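Local atomic coordinates of AxyAgu115A (Amphibacillus xylanus NBRC 15112, PDB entry 6NPS), a protein that probably hydrolyses glycosidic bonds as a family GH115 alpha-glucuronidase, removing glucuronic acid side groups from glucuronoxylan-type hemicellulose. Residues A[777-782]-A[788-793]. The protein carries 3 engineered substitutions. Residues are numbered along the deposited sequence; the frame is centred on the assembly and turned at random.
Sequences NDFTNY and VDTKGY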
loop_
_atom_site.group_PDB
_atom_site.type_symbol
_atom_site.label_atom_id
_atom_site.label_comp_id
_atom_site.label_asym_id
_atom_site.label_seq_id
_atom_site.Cartn_x
_atom_site.Cartn_y
_atom_site.Cartn_z
ATOM N N ASN A 777 -39.638 15.025 4.772
ATOM C CA ASN A 777 -40.719 14.177 5.225
ATOM C C ASN A 777 -40.304 13.547 6.541
ATOM O O ASN A 777 -39.310 12.825 6.579
ATOM C CB ASN A 777 -40.937 13.106 4.163
ATOM C CG ASN A 777 -42.250 12.418 4.289
ATOM O OD1 ASN A 777 -42.874 12.455 5.354
ATOM N ND2 ASN A 777 -42.696 11.779 3.207
ATOM N N ASP A 778 -41.031 13.787 7.619
ATOM C CA ASP A 778 -40.580 13.146 8.850
ATOM C C ASP A 778 -41.267 11.807 9.129
ATOM O O ASP A 778 -40.895 11.131 10.097
ATOM C CB ASP A 778 -40.730 14.089 10.047
ATOM C CG ASP A 778 -39.451 14.157 10.890
ATOM O OD1 ASP A 778 -39.012 15.279 11.231
ATOM O OD2 ASP A 778 -38.879 13.086 11.202
ATOM N N PHE A 779 -42.230 11.396 8.297
ATOM C CA PHE A 779 -42.736 10.020 8.276
ATOM C C PHE A 779 -43.567 9.680 9.518
ATOM O O PHE A 779 -43.637 8.518 9.933
ATOM C CB PHE A 779 -41.592 9.012 8.100
ATOM C CG PHE A 779 -40.776 9.239 6.865
ATOM C CD1 PHE A 779 -41.290 8.924 5.615
ATOM C CD2 PHE A 779 -39.503 9.777 6.948
ATOM C CE1 PHE A 779 -40.531 9.142 4.465
ATOM C CE2 PHE A 779 -38.743 9.984 5.815
ATOM C CZ PHE A 779 -39.253 9.679 4.573
ATOM N N THR A 780 -44.210 10.693 10.100
ATOM C CA THR A 780 -45.192 10.507 11.164
ATOM C C THR A 780 -46.266 9.468 10.815
ATOM O O THR A 780 -46.872 8.899 11.730
ATOM C CB THR A 780 -45.868 11.862 11.492
ATOM O OG1 THR A 780 -46.866 12.169 10.509
ATOM C CG2 THR A 780 -44.863 13.008 11.513
ATOM N N ASN A 781 -46.514 9.209 9.519
ATOM C CA ASN A 781 -47.534 8.266 9.050
ATOM C C ASN A 781 -47.192 6.800 9.322
ATOM O O ASN A 781 -48.056 5.938 9.128
ATOM C CB ASN A 781 -47.781 8.453 7.544
ATOM C CG ASN A 781 -46.488 8.451 6.720
ATOM O OD1 ASN A 781 -45.630 9.333 6.861
ATOM N ND2 ASN A 781 -46.350 7.460 5.850
ATOM N N TYR A 782 -45.964 6.491 9.742
ATOM C CA TYR A 782 -45.546 5.165 10.176
ATOM C C TYR A 782 -45.425 5.119 11.692
ATOM O O TYR A 782 -45.248 6.152 12.344
ATOM C CB TYR A 782 -44.196 4.776 9.562
ATOM C CG TYR A 782 -44.191 4.743 8.061
ATOM C CD1 TYR A 782 -44.954 3.817 7.357
ATOM C CD2 TYR A 782 -43.420 5.642 7.339
ATOM C CE1 TYR A 782 -44.949 3.790 5.965
ATOM C CE2 TYR A 782 -43.408 5.629 5.945
ATOM C CZ TYR A 782 -44.164 4.700 5.268
ATOM O OH TYR A 782 -44.131 4.706 3.894
ATOM N N VAL A 788 -36.520 3.951 7.878
ATOM C CA VAL A 788 -36.937 4.447 6.560
ATOM C C VAL A 788 -35.687 4.562 5.695
ATOM O O VAL A 788 -34.766 5.309 6.039
ATOM C CB VAL A 788 -37.671 5.795 6.638
ATOM C CG1 VAL A 788 -38.052 6.268 5.212
ATOM C CG2 VAL A 788 -38.963 5.692 7.450
ATOM N N ASP A 789 -35.649 3.818 4.585
ATOM C CA ASP A 789 -34.519 3.878 3.657
ATOM C C ASP A 789 -34.532 5.201 2.893
ATOM O O ASP A 789 -35.310 5.376 1.957
ATOM C CB ASP A 789 -34.559 2.706 2.678
ATOM C CG ASP A 789 -33.390 2.734 1.653
ATOM O OD1 ASP A 789 -32.628 3.735 1.584
ATOM O OD2 ASP A 789 -33.216 1.729 0.917
ATOM N N THR A 790 -33.628 6.111 3.228
ATOM C CA THR A 790 -33.427 7.265 2.375
ATOM C C THR A 790 -32.034 7.344 1.765
ATOM O O THR A 790 -31.863 8.058 0.777
ATOM C CB THR A 790 -33.699 8.555 3.151
ATOM O OG1 THR A 790 -32.811 8.622 4.275
ATOM C CG2 THR A 790 -35.126 8.584 3.633
ATOM N N LYS A 791 -31.041 6.639 2.307
ATOM C CA LYS A 791 -29.675 6.727 1.806
ATOM C C LYS A 791 -29.304 5.577 0.876
ATOM O O LYS A 791 -28.159 5.516 0.406
ATOM C CB LYS A 791 -28.676 6.765 2.976
ATOM C CG LYS A 791 -28.746 8.015 3.834
ATOM C CD LYS A 791 -27.704 7.967 4.941
ATOM C CE LYS A 791 -27.418 9.364 5.454
ATOM N NZ LYS A 791 -26.297 9.370 6.431
ATOM N N GLY A 792 -30.224 4.671 0.583
ATOM C CA GLY A 792 -29.871 3.492 -0.184
ATOM C C GLY A 792 -29.549 2.269 0.651
ATOM O O GLY A 792 -29.198 1.228 0.089
ATOM N N TYR A 793 -29.650 2.359 1.971
ATOM C CA TYR A 793 -29.424 1.194 2.824
ATOM C C TYR A 793 -30.028 1.528 4.170
ATOM O O TYR A 793 -30.308 2.690 4.452
ATOM C CB TYR A 793 -27.938 0.834 2.956
ATOM C CG TYR A 793 -27.135 1.901 3.645
ATOM C CD1 TYR A 793 -26.620 2.986 2.923
ATOM C CD2 TYR A 793 -26.927 1.866 5.021
ATOM C CE1 TYR A 793 -25.891 3.980 3.566
ATOM C CE2 TYR A 793 -26.203 2.862 5.665
ATOM C CZ TYR A 793 -25.702 3.914 4.935
ATOM O OH TYR A 793 -24.975 4.887 5.574
#
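A CH-pi contact between Phe779 and Val788 packs the loop that joins strands 766-775 and 786-788 against the end of strand 786-788. Val788 CG1 lies over one face of the Phe779 ring, 3.8 Å from its centroid and 15° off the ring normal. Its closest ring atom is Phe779 CZ, at 3.7 Å from Val788 CG1. The other methyl, Val788 CG2, sits near the root of the ring, 4.0 Å from Phe779 CG. With chi1 179°, Val788 CG1 lies beside the carbonyl carbon and CG2 beside the backbone N, and both methyls face the ring. On the opposite face Asn777 CG lies above the ring, offset toward its rim. Thr790 CG2 reaches the same ring obliquely, 4.4 Å from Phe779 CZ. Thr790 OG1 is engaged with the carbonyl O of Leu693. Replacing Phe779 by alanine would remove the ring and is likely to open a gap between Asn777 and Val788, leaving both Val788 methyls without their aromatic partner.

Residues 788-793 belong to the C-terminal GH115 domain, whose family is consistent with a galactose-binding-like beta-sandwich. Phe779 opens a type I beta turn that ends at Tyr782, closed by a 3.1 Å bond from Tyr782 N to Phe779 O. The Tyr782 ring makes a marginal, oblique approach to Val788, with Tyr782 CD2 4.5 Å from Val788 CG2. Asn777 OD1 accepts from Phe779 N at 3.2 Å in an Asx turn; this donor stands above the carbonyl plane. No hydrogen bond links 777-782 to 788-793. Asp789 OD1 uses its syn lone pair to receive Gly792 N at 2.8 Å, an Asx motif. Tyr964 OH hydrogen-bonds to Asp778 O, while the Tyr964 backbone hydrogen-bonds to the Val788 backbone.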